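Local coordinates for protein deoxyhypusine hydroxylase (Homo sapiens, PDB 4D50) that hydroxylates the deoxyhypusine residue of translation initiation factor eIF-5A with a two-iron centre and oxygen, completing the formation of hypusine, at residues W47-F52 with I76-D81; V82-R87 with K113-D118; E135-Q138 with G142-A145; L171-S174 with E179-R182; A186-G191 with L218-H223. One frame throughout, in Å; residues are numbered along the deposited sequence.

Contact 1: W47-F52 with I76-D81; sequences WISQAF and IPMLVD
Met78 reaches across from helix 76-84 and lies against Ser49 and Phe52. Its CG is the touching atom for both partners. Met78 CG sits 3.5 Å from Ser49 OG and 3.9 Å from Phe52 CE2. The methionine gets there because its CG stands anti to the backbone N (chi1 -178°) and the chain then folds at chi2 and chi3. The bends bring the sulfur beside Phe52 CD2 and the backbone O of Ser49. The Met78 and Phe52 side chains run antiparallel as they pass. The sulfur makes a Met-aromatic contact, with Met78 SD 5.1 Å from the centroid of the Phe52 ring. It lies 57° off the ring normal, an oblique approach. At the methyl end, Met78 CE comes within 4.1 Å of Ser49 CB.

Helix 76-84 belongs to the first HEAT-like repeat, and helix 42-50 packs beside it in the alpha-helical stack. Ser49 is on helix 42-50 and Phe52 in the 3-10 turn that follows. The closest backbone pair is Ser49 with Met78, their CA atoms 6.6 Å apart. Helix 57-70 comes between them in the chain. Phe52 and Ile48 both pack on Leu63 of that helix.

Ser49 offers Met78 only van der Waals contact. Its OG is hydrogen-bonded to Ile45 O, one turn back in its own helix. Phe52 is buried, and its side chain lies about 7 Å from those of the iron ligands His61 and Glu95.

Contact 2: V82-R87 with K113-D118; sequences VLQDTR and KQYSSD
Leu83 lies over one face of the Tyr115 ring. Its CG is 4.3 Å from the ring centroid and 17° off the normal, a CH-pi contact. Leu83 CD2 continues over the same face and comes 4.1 Å from Tyr115 CG. With CG anti to the backbone N (chi1 179°), the branched end of the leucine swings over to the ring. The backbone of Leu83 also comes close, with its O 4.0 Å from Tyr115 CE2. That carbonyl accepts a hydrogen bond from Arg93 NE.

Gln84 meets the far end of the same tyrosine, and the two side chains cross at about a right angle. Its NE2 donates to Tyr115 OH over 3.2 Å. The bond is bent, at 141° at the hydrogen, and the hydroxyl is tilted from the amide plane. Gln84 CG also lies 3.1 Å from Tyr115 OH.

Asp85 leaves the helical conformation. Its OD1 accepts from Arg87 N at 3.1 Å, forming an Asx turn that leads the chain away from Tyr115.

The side chain of Tyr115 also touches Arg93 and Cys127, on helices 90-103 and 121-140. Arg93 has a second partner in Asp118, through a salt bridge. The contact joins the C-terminal ends of helices 76-84 and 109-115, equivalent helices of successive HEAT-like repeats 1 and 2.

Contact 3: E135-Q138 with G142-A145; sequences EWLQ and GEPA
Segment 135-138, on helix 121-140, and the irregular segment 142-145 are nearest at Leu137 and Gly142, with their CA atoms 4.8 Å apart. Gly142 N donates to Leu137 O over 3.1 Å, with an angle of 138° at the hydrogen. Gly142 has a phi of 139°, a backbone shape that suits glycine.

Trp136 turns its six-membered ring toward the returning chain. With CG anti to the backbone N (chi1 -168°), the indole extends to Pro144. Trp136 CH2 is 3.8 Å from Pro144 CB, and the two side chains meet at a slant. Trp136 CZ3 approaches Gly142 O at 3.6 Å and Pro144 CD at 3.8 Å. Leu137 works beside it through one branch. Leu137 CD2 lies 3.6 Å from Glu143 N and also touches the carbonyl of Gly142.

The carboxylate of Glu143 passes near Leu137 CD2, but its polar partners lie elsewhere: OE2 forms a salt bridge with Arg133 and a hydrogen bond with Gln71. Trp136 also stacks with the ring of His140, and Pro156 touches both Trp136 and Pro144. At the C-terminal end of helix 121-140 the chain thus doubles back, held by a bond to the carbonyl five residues earlier, and enters the long connection to helix 163-171.

Contact 4: L171-S174 with E179-R182; sequences LDES and ERYR
Arg180 lays one face of its guanidinium over the backbone of Asp172 and Glu173. Asp172 O sits 3.2 Å above the guanidinium plane, offset toward the rim. It is close to Arg180 NE, but the angle is too poor for a hydrogen bond. Arg180 NE donates instead to Leu170 O.

Glu173 comes to the group at its NH1. The salt bridge from Arg180 NH1 to Glu173 OE1 spans 3.1 Å, with 144° at the hydrogen. It is not a flat, two-pronged pairing. The carboxylate and guanidinium planes are 74° apart, and NH1 approaches OE1 from above the carboxylate plane. A bend at chi2 (-82°) brings the glutamate's end back to the arginine although CB points away. Its other oxygen, OE2, accepts from Gly206 N. A water at the guanidinium edge accepts from Arg180 NH1 and donates to Glu173 O.

This is the connection between helices 163-171 and 177-190, leading into the third HEAT-like repeat. Asp172, in the connection, starts an Asx turn. Its OD1 accepts from Ser174 N at 3.1 Å and from Ser174 OG at 2.7 Å. Both donors reach it from the same face of the carboxylate plane. Asp172 OD2 forms a salt bridge with Arg175. Arg180 also makes a cation-pi contact with Phe210 of helix 208-221.

Contact 5: A186-G191 with L218-H223; sequences ALRNAG and LGQLQH
Arg188 and Gln220 form the tight part of the contact. Arg188 NH1 donates to Gln220 OE1 over 2.6 Å, with 162° at the hydrogen. The amide oxygen lies at the edge of the guanidinium, in its plane. The planes of the two groups are nevertheless 60° apart, and the donor is tilted 27° from the carbonyl plane. The same oxygen of Gln220, OE1, also comes 3.3 Å from Arg188 CD.

On another side of the guanidinium, Asn189 OD1 accepts from both Arg188 NE (3.0 Å) and Arg188 NH2 (2.8 Å). This side-on grip and the bond to Gln220 together fix the rotation of the group. The bend at chi3 of Arg188 turns the guanidinium back over its own helix, within range of Asn189. Arg188 NH2 has a further partner, a salt bridge to Asp153. Gln220 NE2 is hydrogen-bonded to Ser151 OG. The loop holding Ser151 and Asp153 thus meets both helices.

Helices 177-190 and 208-221 are successive equivalent helices of HEAT-like repeats 3 and 4. Their backbones are nearest at Arg188 and Leu221. The side chain of Gln220 is about 8 Å from that of the iron ligand Glu246.

Toward the helix ends the contact is apolar, without hydrogen bonds across it. Leu221 CD1 is 3.6 Å from Arg188 O and 3.8 Å from Gly191 CA. Gly191, just after helix 177-190, has positive phi. On the solvent side the chain leaves helix 208-221 at the exposed Gln222.

The five contacts follow one another along the chain, each closing before the next opens. Contacts 1 and 2 share helix 76-84 and touch through Phe52 CD1 and Val82 CG2, 3.8 Å apart. Contact 3 lies on helix 121-140 and the loop after it. It meets contact 4 where Trp136 packs on Arg182. Contacts 4 and 5 share helix 177-190, with centres about 16 Å apart. Contacts 1 and 5 lie on opposite sides of the chain's centre, their centres about 30 Å apart. The contacts thus run through two sets of HEAT-like repeats. Both sets supply ligands to the two-iron site, and the connection after helix 121-140 joins them.

Contact 1: W47-F52 with I76-D81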
# COMPACT_ATOMS: atom_id res chain seq x y z
N TRP A 47 -5.28 18.99 -1.69
CA TRP A 47 -5.11 18.91 -0.27
C TRP A 47 -4.19 17.70 0.09
O TRP A 47 -3.37 17.79 0.96
CB TRP A 47 -6.45 18.74 0.43
CG TRP A 47 -7.32 19.97 0.52
CD1 TRP A 47 -8.54 20.16 -0.08
CD2 TRP A 47 -7.08 21.13 1.32
NE1 TRP A 47 -9.07 21.37 0.28
CE2 TRP A 47 -8.19 22.02 1.11
CE3 TRP A 47 -6.04 21.54 2.15
CZ2 TRP A 47 -8.28 23.26 1.73
CZ3 TRP A 47 -6.12 22.79 2.78
CH2 TRP A 47 -7.23 23.64 2.55
N ILE A 48 -4.33 16.60 -0.62
CA ILE A 48 -3.51 15.38 -0.36
C ILE A 48 -2.06 15.72 -0.72
O ILE A 48 -1.11 15.33 -0.05
CB ILE A 48 -4.00 14.17 -1.17
CG1 ILE A 48 -5.39 13.67 -0.68
CG2 ILE A 48 -3.04 12.99 -1.13
CD1 ILE A 48 -5.99 12.60 -1.52
N SER A 49 -1.92 16.49 -1.81
CA SER A 49 -0.65 16.84 -2.38
C SER A 49 0.08 17.80 -1.47
O SER A 49 1.29 17.68 -1.30
CB SER A 49 -0.86 17.51 -3.76
OG SER A 49 -1.28 16.52 -4.73
N GLN A 50 -0.69 18.69 -0.85
CA GLN A 50 -0.16 19.63 0.13
C GLN A 50 0.47 18.92 1.33
O GLN A 50 1.47 19.37 1.86
CB GLN A 50 -1.22 20.67 0.53
CG GLN A 50 -0.74 21.84 1.40
CD GLN A 50 -1.88 22.80 1.77
OE1 GLN A 50 -2.76 23.04 0.98
NE2 GLN A 50 -1.93 23.23 3.03
N ALA A 51 -0.10 17.81 1.74
CA ALA A 51 0.46 17.04 2.89
C ALA A 51 1.80 16.37 2.69
O ALA A 51 2.40 15.88 3.68
CB ALA A 51 -0.57 16.04 3.39
N PHE A 52 2.35 16.31 1.47
CA PHE A 52 3.72 15.79 1.30
C PHE A 52 4.83 16.56 2.07
O PHE A 52 6.01 16.13 2.04
CB PHE A 52 4.09 15.63 -0.18
CG PHE A 52 3.50 14.38 -0.82
CD1 PHE A 52 3.95 13.09 -0.47
CD2 PHE A 52 2.46 14.49 -1.73
CE1 PHE A 52 3.35 11.97 -1.06
CE2 PHE A 52 1.89 13.36 -2.36
CZ PHE A 52 2.35 12.09 -2.02
N ILE A 76 -0.56 13.09 -11.46
CA ILE A 76 0.69 12.60 -11.97
C ILE A 76 1.89 13.47 -11.70
O ILE A 76 2.95 13.00 -11.32
CB ILE A 76 0.54 12.25 -13.50
CG1 ILE A 76 -0.14 10.90 -13.65
CG2 ILE A 76 1.90 12.23 -14.21
CD1 ILE A 76 -0.61 10.59 -15.07
N PRO A 77 1.76 14.83 -11.93
CA PRO A 77 2.88 15.71 -11.63
C PRO A 77 3.41 15.64 -10.19
O PRO A 77 4.58 15.63 -9.98
CB PRO A 77 2.34 17.11 -11.98
CG PRO A 77 1.29 16.83 -12.97
CD PRO A 77 0.63 15.53 -12.53
N MET A 78 2.53 15.57 -9.22
CA MET A 78 2.93 15.55 -7.80
C MET A 78 3.62 14.24 -7.56
O MET A 78 4.63 14.21 -6.89
CB MET A 78 1.71 15.67 -6.89
CG MET A 78 2.06 15.71 -5.42
SD MET A 78 3.13 17.03 -4.79
CE MET A 78 2.64 18.51 -5.59
N LEU A 79 3.10 13.17 -8.12
CA LEU A 79 3.69 11.81 -7.85
C LEU A 79 5.09 11.69 -8.51
O LEU A 79 6.00 11.07 -7.98
CB LEU A 79 2.80 10.69 -8.34
CG LEU A 79 1.53 10.51 -7.52
CD1 LEU A 79 0.49 9.65 -8.19
CD2 LEU A 79 1.91 9.90 -6.17
N VAL A 80 5.25 12.35 -9.65
CA VAL A 80 6.57 12.42 -10.27
C VAL A 80 7.56 13.14 -9.35
O VAL A 80 8.73 12.72 -9.17
CB VAL A 80 6.45 12.99 -11.73
CG1 VAL A 80 7.83 13.25 -12.30
CG2 VAL A 80 5.73 12.01 -12.63
N ASP A 81 7.15 14.30 -8.84
CA ASP A 81 7.97 15.13 -7.97
C ASP A 81 8.36 14.29 -6.75
O ASP A 81 9.51 14.29 -6.39
CB ASP A 81 7.24 16.38 -7.44
CG ASP A 81 7.04 17.47 -8.49
OD1 ASP A 81 7.63 17.37 -9.56
OD2 ASP A 81 6.28 18.44 -8.20

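Contact 2: V82-R87 with K113-D118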
# COMPACT_ATOMS: atom_id res chain seq x y z
N VAL A 82 7.44 13.53 -6.17
CA VAL A 82 7.82 12.63 -5.03
C VAL A 82 8.78 11.52 -5.43
O VAL A 82 9.73 11.24 -4.75
CB VAL A 82 6.57 12.08 -4.35
CG1 VAL A 82 6.97 11.05 -3.31
CG2 VAL A 82 5.75 13.21 -3.77
N LEU A 83 8.51 10.84 -6.54
CA LEU A 83 9.38 9.81 -7.02
C LEU A 83 10.78 10.34 -7.24
O LEU A 83 11.74 9.67 -6.88
CB LEU A 83 8.93 9.27 -8.36
CG LEU A 83 9.75 8.20 -9.01
CD1 LEU A 83 10.03 7.04 -8.07
CD2 LEU A 83 9.12 7.74 -10.33
N GLN A 84 10.87 11.51 -7.83
CA GLN A 84 12.22 12.11 -8.11
C GLN A 84 12.92 12.71 -6.89
O GLN A 84 14.15 12.83 -6.89
CB GLN A 84 12.13 13.13 -9.25
CG GLN A 84 11.57 12.54 -10.55
CD GLN A 84 11.75 13.45 -11.76
OE1 GLN A 84 11.10 14.48 -11.88
NE2 GLN A 84 12.64 13.04 -12.68
N ASP A 85 12.18 12.99 -5.83
CA ASP A 85 12.75 13.70 -4.72
C ASP A 85 13.60 12.75 -3.86
O ASP A 85 13.07 12.05 -3.08
CB ASP A 85 11.65 14.32 -3.90
CG ASP A 85 12.21 15.12 -2.73
OD1 ASP A 85 13.43 15.14 -2.53
OD2 ASP A 85 11.42 15.68 -1.99
N THR A 86 14.92 12.73 -4.06
CA THR A 86 15.80 11.81 -3.37
C THR A 86 15.89 12.00 -1.84
O THR A 86 16.47 11.15 -1.18
CB THR A 86 17.25 11.89 -3.87
OG1 THR A 86 17.76 13.16 -3.52
CG2 THR A 86 17.38 11.72 -5.34
N ARG A 87 15.38 13.10 -1.33
CA ARG A 87 15.32 13.34 0.10
C ARG A 87 14.14 12.55 0.73
O ARG A 87 14.20 12.19 1.95
CB ARG A 87 15.17 14.83 0.41
CG ARG A 87 16.22 15.73 -0.24
CD ARG A 87 15.57 16.97 -0.85
NE ARG A 87 16.37 18.15 -0.52
CZ ARG A 87 16.07 19.04 0.43
NH1 ARG A 87 14.91 18.98 1.11
NH2 ARG A 87 16.89 20.05 0.65
N LYS A 113 10.44 3.64 -16.64
CA LYS A 113 11.62 2.93 -17.15
C LYS A 113 12.95 3.53 -16.62
O LYS A 113 13.89 2.78 -16.32
CB LYS A 113 11.63 2.97 -18.70
CG LYS A 113 10.58 2.03 -19.27
CD LYS A 113 10.42 2.29 -20.78
CE LYS A 113 9.94 1.01 -21.44
NZ LYS A 113 9.29 1.16 -22.77
N GLN A 114 13.03 4.86 -16.57
CA GLN A 114 14.22 5.57 -16.07
C GLN A 114 14.51 5.11 -14.61
O GLN A 114 15.60 4.72 -14.28
CB GLN A 114 13.95 7.08 -16.11
CG GLN A 114 15.02 8.02 -15.55
CD GLN A 114 14.62 9.50 -15.62
OE1 GLN A 114 13.44 9.86 -15.78
NE2 GLN A 114 15.62 10.38 -15.50
N TYR A 115 13.48 5.11 -13.79
CA TYR A 115 13.63 4.88 -12.37
C TYR A 115 13.68 3.42 -12.05
O TYR A 115 13.89 3.06 -10.90
CB TYR A 115 12.63 5.67 -11.52
CG TYR A 115 13.04 7.09 -11.34
CD1 TYR A 115 12.76 8.04 -12.32
CD2 TYR A 115 13.67 7.52 -10.21
CE1 TYR A 115 13.19 9.34 -12.19
CE2 TYR A 115 14.08 8.82 -10.05
CZ TYR A 115 13.85 9.72 -11.05
OH TYR A 115 14.31 11.03 -10.91
N SER A 116 13.58 2.58 -13.08
CA SER A 116 13.83 1.18 -12.93
C SER A 116 15.28 0.92 -12.60
O SER A 116 15.59 -0.20 -12.17
CB SER A 116 13.44 0.40 -14.22
OG SER A 116 12.01 0.42 -14.38
N SER A 117 16.13 1.94 -12.82
CA SER A 117 17.53 1.90 -12.49
C SER A 117 17.92 2.78 -11.30
O SER A 117 19.10 3.08 -11.08
CB SER A 117 18.36 2.29 -13.69
OG SER A 117 18.31 1.20 -14.62
N ASP A 118 16.95 3.15 -10.49
CA ASP A 118 17.23 4.00 -9.32
C ASP A 118 18.15 3.29 -8.38
O ASP A 118 18.06 2.07 -8.24
CB ASP A 118 15.94 4.30 -8.56
CG ASP A 118 16.10 5.44 -7.60
OD1 ASP A 118 16.01 6.61 -8.04
OD2 ASP A 118 16.33 5.19 -6.40

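Contact 3: E135-Q138 with G142-A145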
# COMPACT_ATOMS: atom_id res chain seq x y z
N GLU A 135 2.63 -2.39 -19.46
CA GLU A 135 2.72 -3.22 -20.62
C GLU A 135 1.57 -4.22 -20.66
O GLU A 135 1.04 -4.53 -21.73
CB GLU A 135 4.09 -3.88 -20.69
CG GLU A 135 5.19 -2.79 -20.86
CD GLU A 135 6.61 -3.30 -20.83
OE1 GLU A 135 6.88 -4.42 -20.26
OE2 GLU A 135 7.46 -2.53 -21.38
N TRP A 136 1.19 -4.75 -19.50
CA TRP A 136 0.07 -5.68 -19.44
C TRP A 136 -1.24 -5.00 -19.83
O TRP A 136 -1.99 -5.47 -20.69
CB TRP A 136 0.07 -6.37 -18.08
CG TRP A 136 -0.85 -7.56 -17.95
CD1 TRP A 136 -0.50 -8.84 -18.00
CD2 TRP A 136 -2.25 -7.53 -17.76
NE1 TRP A 136 -1.57 -9.63 -17.81
CE2 TRP A 136 -2.69 -8.84 -17.69
CE3 TRP A 136 -3.18 -6.49 -17.63
CZ2 TRP A 136 -4.01 -9.17 -17.49
CZ3 TRP A 136 -4.55 -6.83 -17.42
CH2 TRP A 136 -4.95 -8.17 -17.41
N LEU A 137 -1.49 -3.84 -19.26
CA LEU A 137 -2.68 -3.10 -19.54
C LEU A 137 -2.77 -2.79 -21.06
O LEU A 137 -3.83 -2.99 -21.68
CB LEU A 137 -2.66 -1.78 -18.83
CG LEU A 137 -2.84 -1.82 -17.31
CD1 LEU A 137 -2.58 -0.42 -16.79
CD2 LEU A 137 -4.23 -2.33 -16.98
N GLN A 138 -1.65 -2.37 -21.61
CA GLN A 138 -1.58 -2.05 -23.04
C GLN A 138 -1.92 -3.29 -23.85
O GLN A 138 -2.68 -3.18 -24.80
CB GLN A 138 -0.21 -1.52 -23.39
CG GLN A 138 -0.09 -1.12 -24.85
CD GLN A 138 0.37 -2.24 -25.72
OE1 GLN A 138 1.33 -2.94 -25.40
NE2 GLN A 138 -0.24 -2.34 -26.90
N GLY A 142 -6.87 -2.82 -21.06
CA GLY A 142 -7.43 -2.23 -19.86
C GLY A 142 -7.24 -3.15 -18.65
O GLY A 142 -6.57 -4.19 -18.74
N GLU A 143 -7.77 -2.69 -17.52
CA GLU A 143 -7.64 -3.32 -16.23
C GLU A 143 -8.19 -4.70 -16.35
O GLU A 143 -9.07 -4.95 -17.21
CB GLU A 143 -8.48 -2.58 -15.16
CG GLU A 143 -8.07 -1.18 -14.81
CD GLU A 143 -6.75 -1.12 -14.07
OE1 GLU A 143 -6.25 -2.19 -13.60
OE2 GLU A 143 -6.22 0.02 -13.99
N PRO A 144 -7.70 -5.63 -15.52
CA PRO A 144 -8.31 -6.95 -15.55
C PRO A 144 -9.79 -6.90 -15.07
O PRO A 144 -10.27 -5.84 -14.62
CB PRO A 144 -7.43 -7.78 -14.60
CG PRO A 144 -6.70 -6.79 -13.76
CD PRO A 144 -6.60 -5.53 -14.55
N ALA A 145 -10.52 -8.01 -15.24
CA ALA A 145 -11.89 -8.07 -14.73
C ALA A 145 -11.79 -7.87 -13.23
O ALA A 145 -10.79 -8.27 -12.60
CB ALA A 145 -12.55 -9.38 -15.04

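Contact 4: L171-S174 with E179-R182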
# COMPACT_ATOMS: atom_id res chain seq x y z
N LEU A 171 7.40 -18.42 -4.21
CA LEU A 171 8.64 -18.69 -3.49
C LEU A 171 9.86 -18.97 -4.37
O LEU A 171 10.95 -19.17 -3.82
CB LEU A 171 8.45 -19.83 -2.53
CG LEU A 171 7.24 -19.74 -1.60
CD1 LEU A 171 7.17 -21.01 -0.76
CD2 LEU A 171 7.32 -18.53 -0.67
N ASP A 172 9.68 -18.95 -5.70
CA ASP A 172 10.77 -19.14 -6.65
C ASP A 172 11.61 -17.88 -6.86
O ASP A 172 11.23 -16.92 -7.57
CB ASP A 172 10.22 -19.71 -7.96
CG ASP A 172 11.32 -20.22 -8.88
OD1 ASP A 172 12.52 -20.06 -8.54
OD2 ASP A 172 10.92 -20.82 -9.93
N GLU A 173 12.79 -17.86 -6.28
CA GLU A 173 13.65 -16.64 -6.39
C GLU A 173 14.25 -16.42 -7.81
O GLU A 173 14.73 -15.32 -8.10
CB GLU A 173 14.78 -16.71 -5.38
CG GLU A 173 14.35 -16.83 -3.91
CD GLU A 173 13.97 -15.53 -3.21
OE1 GLU A 173 14.11 -14.42 -3.75
OE2 GLU A 173 13.60 -15.64 -2.02
N SER A 174 14.19 -17.41 -8.68
CA SER A 174 14.67 -17.26 -10.04
C SER A 174 13.65 -16.69 -11.02
O SER A 174 14.03 -16.32 -12.09
CB SER A 174 15.11 -18.60 -10.59
OG SER A 174 13.99 -19.47 -10.71
N GLU A 179 6.11 -11.89 -12.07
CA GLU A 179 5.40 -13.17 -12.14
C GLU A 179 5.09 -13.65 -10.69
O GLU A 179 4.02 -14.25 -10.43
CB GLU A 179 6.24 -14.17 -12.90
CG GLU A 179 6.08 -14.20 -14.41
CD GLU A 179 6.52 -12.94 -15.18
OE1 GLU A 179 7.17 -12.03 -14.60
OE2 GLU A 179 6.20 -12.89 -16.40
N ARG A 180 6.02 -13.37 -9.78
CA ARG A 180 5.88 -13.74 -8.40
C ARG A 180 4.72 -12.96 -7.80
O ARG A 180 3.99 -13.51 -6.98
CB ARG A 180 7.17 -13.52 -7.60
CG ARG A 180 8.30 -14.26 -8.21
CD ARG A 180 9.57 -14.11 -7.39
NE ARG A 180 9.48 -14.67 -6.05
CZ ARG A 180 10.41 -14.46 -5.10
NH1 ARG A 180 11.54 -13.76 -5.37
NH2 ARG A 180 10.31 -14.99 -3.90
N TYR A 181 4.64 -11.68 -8.11
CA TYR A 181 3.51 -10.86 -7.65
C TYR A 181 2.21 -11.34 -8.20
O TYR A 181 1.13 -11.32 -7.56
CB TYR A 181 3.72 -9.38 -8.02
CG TYR A 181 4.44 -8.54 -7.01
CD1 TYR A 181 5.71 -8.90 -6.55
CD2 TYR A 181 3.95 -7.33 -6.64
CE1 TYR A 181 6.37 -8.15 -5.61
CE2 TYR A 181 4.63 -6.57 -5.68
CZ TYR A 181 5.84 -6.99 -5.19
OH TYR A 181 6.56 -6.19 -4.27
N ARG A 182 2.22 -11.82 -9.46
CA ARG A 182 0.94 -12.32 -9.99
C ARG A 182 0.42 -13.54 -9.18
O ARG A 182 -0.77 -13.71 -8.96
CB ARG A 182 1.16 -12.70 -11.50
CG ARG A 182 1.37 -11.52 -12.39
CD ARG A 182 1.05 -11.79 -13.86
NE ARG A 182 -0.32 -12.22 -14.06
CZ ARG A 182 -0.77 -12.68 -15.22
NH1 ARG A 182 0.08 -12.79 -16.25
NH2 ARG A 182 -2.00 -13.11 -15.32
O HOH W 1 12.61 -12.80 -8.15

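Contact 5: A186-G191 with L218-H223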
# COMPACT_ATOMS: atom_id res chain seq x y z
N ALA A 186 -2.97 -13.98 -6.99
CA ALA A 186 -3.83 -15.18 -7.16
C ALA A 186 -4.05 -15.97 -5.88
O ALA A 186 -5.13 -16.47 -5.65
CB ALA A 186 -3.25 -16.11 -8.22
N LEU A 187 -3.08 -15.96 -5.02
CA LEU A 187 -3.15 -16.68 -3.69
C LEU A 187 -4.15 -15.98 -2.82
O LEU A 187 -4.97 -16.61 -2.23
CB LEU A 187 -1.79 -16.78 -3.06
CG LEU A 187 -0.93 -17.92 -3.61
CD1 LEU A 187 0.53 -17.70 -3.29
CD2 LEU A 187 -1.42 -19.25 -3.14
N ARG A 188 -4.04 -14.67 -2.74
CA ARG A 188 -4.92 -13.83 -1.98
C ARG A 188 -6.38 -14.08 -2.44
O ARG A 188 -7.28 -14.35 -1.64
CB ARG A 188 -4.53 -12.38 -2.03
CG ARG A 188 -5.60 -11.51 -1.38
CD ARG A 188 -5.62 -10.07 -1.94
NE ARG A 188 -6.01 -10.05 -3.34
CZ ARG A 188 -5.86 -9.01 -4.16
NH1 ARG A 188 -5.41 -7.81 -3.72
NH2 ARG A 188 -6.29 -9.15 -5.39
N ASN A 189 -6.59 -14.08 -3.77
CA ASN A 189 -7.93 -14.29 -4.29
C ASN A 189 -8.47 -15.70 -4.07
O ASN A 189 -9.71 -15.85 -3.86
CB ASN A 189 -7.91 -14.04 -5.80
CG ASN A 189 -7.70 -12.55 -6.13
OD1 ASN A 189 -7.62 -11.66 -5.27
ND2 ASN A 189 -7.62 -12.28 -7.42
N ALA A 190 -7.61 -16.70 -4.10
CA ALA A 190 -7.98 -18.10 -3.78
C ALA A 190 -8.53 -18.25 -2.39
O ALA A 190 -9.62 -18.92 -2.17
CB ALA A 190 -6.77 -19.00 -4.00
N GLY A 191 -7.96 -17.50 -1.48
CA GLY A 191 -8.31 -17.53 -0.07
C GLY A 191 -8.14 -18.86 0.62
O GLY A 191 -7.69 -19.84 0.05
N LEU A 218 -1.73 -10.18 3.00
CA LEU A 218 -2.18 -10.89 4.21
C LEU A 218 -3.17 -10.01 5.00
O LEU A 218 -4.19 -10.54 5.53
CB LEU A 218 -0.99 -11.37 5.06
CG LEU A 218 -0.26 -12.59 4.51
CD1 LEU A 218 1.06 -12.81 5.25
CD2 LEU A 218 -1.14 -13.81 4.39
N GLY A 219 -2.96 -8.70 5.07
CA GLY A 219 -3.87 -7.78 5.68
C GLY A 219 -5.16 -7.65 4.91
O GLY A 219 -6.27 -7.44 5.49
N GLN A 220 -5.12 -7.86 3.58
CA GLN A 220 -6.35 -7.79 2.77
C GLN A 220 -7.13 -9.05 2.93
O GLN A 220 -8.38 -8.96 3.14
CB GLN A 220 -5.99 -7.63 1.29
CG GLN A 220 -5.46 -6.30 0.89
CD GLN A 220 -5.40 -6.22 -0.65
OE1 GLN A 220 -4.72 -7.00 -1.32
NE2 GLN A 220 -6.17 -5.32 -1.17
N LEU A 221 -6.44 -10.19 2.85
CA LEU A 221 -7.05 -11.53 2.99
C LEU A 221 -7.64 -11.66 4.41
O LEU A 221 -8.75 -12.19 4.59
CB LEU A 221 -6.03 -12.61 2.82
CG LEU A 221 -6.49 -14.06 2.91
CD1 LEU A 221 -7.69 -14.36 1.97
CD2 LEU A 221 -5.34 -14.94 2.57
N GLN A 222 -6.95 -11.10 5.39
CA GLN A 222 -7.56 -11.03 6.73
C GLN A 222 -7.84 -12.41 7.32
O GLN A 222 -8.74 -12.55 8.19
CB GLN A 222 -8.86 -10.16 6.72
CG GLN A 222 -8.68 -8.78 7.30
CD GLN A 222 -9.99 -8.05 7.56
OE1 GLN A 222 -10.24 -6.99 7.01
NE2 GLN A 222 -10.84 -8.61 8.42
N HIS A 223 -7.10 -13.44 6.91
CA HIS A 223 -7.28 -14.75 7.43
C HIS A 223 -6.39 -14.93 8.66
O HIS A 223 -5.17 -14.67 8.62
CB HIS A 223 -6.94 -15.84 6.46
CG HIS A 223 -7.49 -17.17 6.86
ND1 HIS A 223 -6.98 -17.93 7.90
CD2 HIS A 223 -8.55 -17.87 6.38
CE1 HIS A 223 -7.68 -19.04 8.03
NE2 HIS A 223 -8.64 -19.03 7.11